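Local structure of NAD(P)-dependent oxidoreductase (Pseudomonas putida, 7A3W) at residues 94-99 / 119-124. The protein reduces imines with NADPH as hydride donor, and probably also carries out conjugate reduction and reductive amination. Numbering follows the deposited sequence.
Sequences KTIVNM and GLYVDA
The hydroxyl of Tyr121 is held by two partners, Asn98 across the contact and Asp123 on its own strand: it accepts a hydrogen bond from Asn98 ND2, with Tyr121 OH 3.0 Å away and tilted from the amide plane, and donates a weak one to Asp123 OD1. With CG anti to its backbone N (chi1 -174°), beside the carbonyl carbon, the ring runs along the strand toward Asp123, and its outer end comes nearer to 94-99; CD1 lies 3.9 Å from Ile96 CG2, and CE1 is 3.7 Å from Asn98 CB. The amide plane of Asn98 and the ring plane of Tyr121 are 67° apart. Asn98 OD1 is taken by the amide of Ser100, which helps fix the amide's rotation, while Asp123 OD1 also forms a salt bridge with Lys75. Helix 104-116 packs on this face through Ile110, Ala111 and Val107.

The face carrying Thr95, Val97, Leu120 and Val122 is mainly apolar. Thr95 OG1 packs 3.8 Å from Leu120 CB, Thr95 CG2 meets Val122 CG2, Val97 and Val122 lie side by side, and Ala124 CB touches both Val97 CG1 and Met99 CG, the latter at 3.7 Å. Tyr142 of strand 140-144 adds to this layer.

Between the faces runs a regular parallel ladder: Leu120 N to Lys94 O, Ile96 N to Leu120 O, Val122 N to Ile96 O, Asn98 N to Val122 O. The last rung, Ala124 N to Asn98 O, is more bent, with its donor above the carbonyl plane. Helix 104-116 connects the two strands in a beta-alpha-beta unit of the NADPH-binding Rossmann-type domain.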
loop_
_atom_site.group_PDB
_atom_site.type_symbol
_atom_site.label_atom_id
_atom_site.label_comp_id
_atom_site.label_asym_id
_atom_site.label_seq_id
_atom_site.Cartn_x
_atom_site.Cartn_y
_atom_site.Cartn_z
ATOM N N LYS B 94 7.591 -38.796 0.307
ATOM C CA LYS B 94 8.303 -37.508 0.495
ATOM C C LYS B 94 7.454 -36.364 -0.061
ATOM O O LYS B 94 6.910 -36.493 -1.185
ATOM C CB LYS B 94 9.664 -37.498 -0.198
ATOM C CG LYS B 94 10.670 -38.541 0.248
ATOM C CD LYS B 94 12.007 -38.370 -0.460
ATOM C CE LYS B 94 13.043 -39.418 -0.141
ATOM N NZ LYS B 94 13.333 -39.503 1.313
ATOM N N THR B 95 7.405 -35.252 0.664
ATOM C CA THR B 95 6.677 -34.031 0.263
ATOM C C THR B 95 7.713 -32.982 -0.116
ATOM O O THR B 95 8.545 -32.627 0.725
ATOM C CB THR B 95 5.742 -33.530 1.359
ATOM O OG1 THR B 95 4.772 -34.561 1.511
ATOM C CG2 THR B 95 5.068 -32.218 1.036
ATOM N N ILE B 96 7.674 -32.565 -1.364
ATOM C CA ILE B 96 8.456 -31.405 -1.854
ATOM C C ILE B 96 7.593 -30.148 -1.696
ATOM O O ILE B 96 6.502 -30.120 -2.242
ATOM C CB ILE B 96 8.855 -31.636 -3.317
ATOM C CG1 ILE B 96 9.817 -32.814 -3.439
ATOM C CG2 ILE B 96 9.421 -30.369 -3.920
ATOM C CD1 ILE B 96 11.232 -32.447 -3.164
ATOM N N VAL B 97 8.107 -29.139 -0.995
ATOM C CA VAL B 97 7.472 -27.809 -0.809
ATOM C C VAL B 97 8.382 -26.782 -1.466
ATOM O O VAL B 97 9.454 -26.528 -0.953
ATOM C CB VAL B 97 7.230 -27.463 0.662
ATOM C CG1 VAL B 97 6.495 -26.142 0.787
ATOM C CG2 VAL B 97 6.441 -28.559 1.358
ATOM N N ASN B 98 7.930 -26.229 -2.585
ATOM C CA ASN B 98 8.732 -25.296 -3.394
ATOM C C ASN B 98 8.357 -23.859 -3.025
ATOM O O ASN B 98 7.297 -23.381 -3.485
ATOM C CB ASN B 98 8.469 -25.632 -4.849
ATOM C CG ASN B 98 9.298 -24.816 -5.798
ATOM O OD1 ASN B 98 10.058 -23.944 -5.377
ATOM N ND2 ASN B 98 9.072 -25.070 -7.085
ATOM N N MET B 99 9.194 -23.179 -2.225
ATOM C CA MET B 99 8.994 -21.780 -1.782
ATOM C C MET B 99 9.771 -20.777 -2.642
ATOM O O MET B 99 9.857 -19.579 -2.258
ATOM C CB MET B 99 9.422 -21.649 -0.316
ATOM C CG MET B 99 8.537 -22.450 0.580
ATOM S SD MET B 99 9.060 -22.211 2.265
ATOM C CE MET B 99 7.922 -23.319 3.102
ATOM N N GLY B 119 6.791 -38.725 -5.730
ATOM C CA GLY B 119 6.798 -37.711 -4.664
ATOM C C GLY B 119 5.470 -36.990 -4.620
ATOM O O GLY B 119 4.649 -37.168 -5.538
ATOM N N LEU B 120 5.257 -36.240 -3.556
ATOM C CA LEU B 120 4.062 -35.400 -3.314
ATOM C C LEU B 120 4.526 -33.950 -3.410
ATOM O O LEU B 120 5.620 -33.663 -2.889
ATOM C CB LEU B 120 3.526 -35.661 -1.907
ATOM C CG LEU B 120 2.600 -36.853 -1.663
ATOM C CD1 LEU B 120 2.606 -37.870 -2.773
ATOM C CD2 LEU B 120 2.945 -37.493 -0.332
ATOM N N TYR B 121 3.735 -33.069 -4.016
ATOM C CA TYR B 121 4.166 -31.693 -4.345
ATOM C C TYR B 121 3.208 -30.661 -3.764
ATOM O O TYR B 121 1.956 -30.732 -3.956
ATOM C CB TYR B 121 4.265 -31.504 -5.857
ATOM C CG TYR B 121 4.837 -30.167 -6.230
ATOM C CD1 TYR B 121 6.149 -29.839 -5.933
ATOM C CD2 TYR B 121 4.044 -29.186 -6.798
ATOM C CE1 TYR B 121 6.675 -28.592 -6.253
ATOM C CE2 TYR B 121 4.545 -27.932 -7.108
ATOM C CZ TYR B 121 5.867 -27.637 -6.851
ATOM O OH TYR B 121 6.340 -26.401 -7.204
ATOM N N VAL B 122 3.798 -29.680 -3.079
ATOM C CA VAL B 122 3.101 -28.485 -2.559
ATOM C C VAL B 122 3.889 -27.274 -3.054
ATOM O O VAL B 122 5.098 -27.224 -2.829
ATOM C CB VAL B 122 2.994 -28.536 -1.025
ATOM C CG1 VAL B 122 2.239 -27.343 -0.484
ATOM C CG2 VAL B 122 2.340 -29.827 -0.586
ATOM N N ASP B 123 3.202 -26.345 -3.711
ATOM C CA ASP B 123 3.808 -25.065 -4.140
ATOM C C ASP B 123 3.533 -24.033 -3.048
ATOM O O ASP B 123 2.512 -24.152 -2.336
ATOM C CB ASP B 123 3.295 -24.660 -5.516
ATOM C CG ASP B 123 4.287 -23.710 -6.160
ATOM O OD1 ASP B 123 5.416 -24.163 -6.363
ATOM O OD2 ASP B 123 3.934 -22.534 -6.395
ATOM N N ALA B 124 4.439 -23.084 -2.833
ATOM C CA ALA B 124 4.341 -22.194 -1.659
ATOM C C ALA B 124 4.921 -20.820 -1.999
ATOM O O ALA B 124 5.584 -20.642 -3.053
ATOM C CB ALA B 124 4.982 -22.819 -0.449
#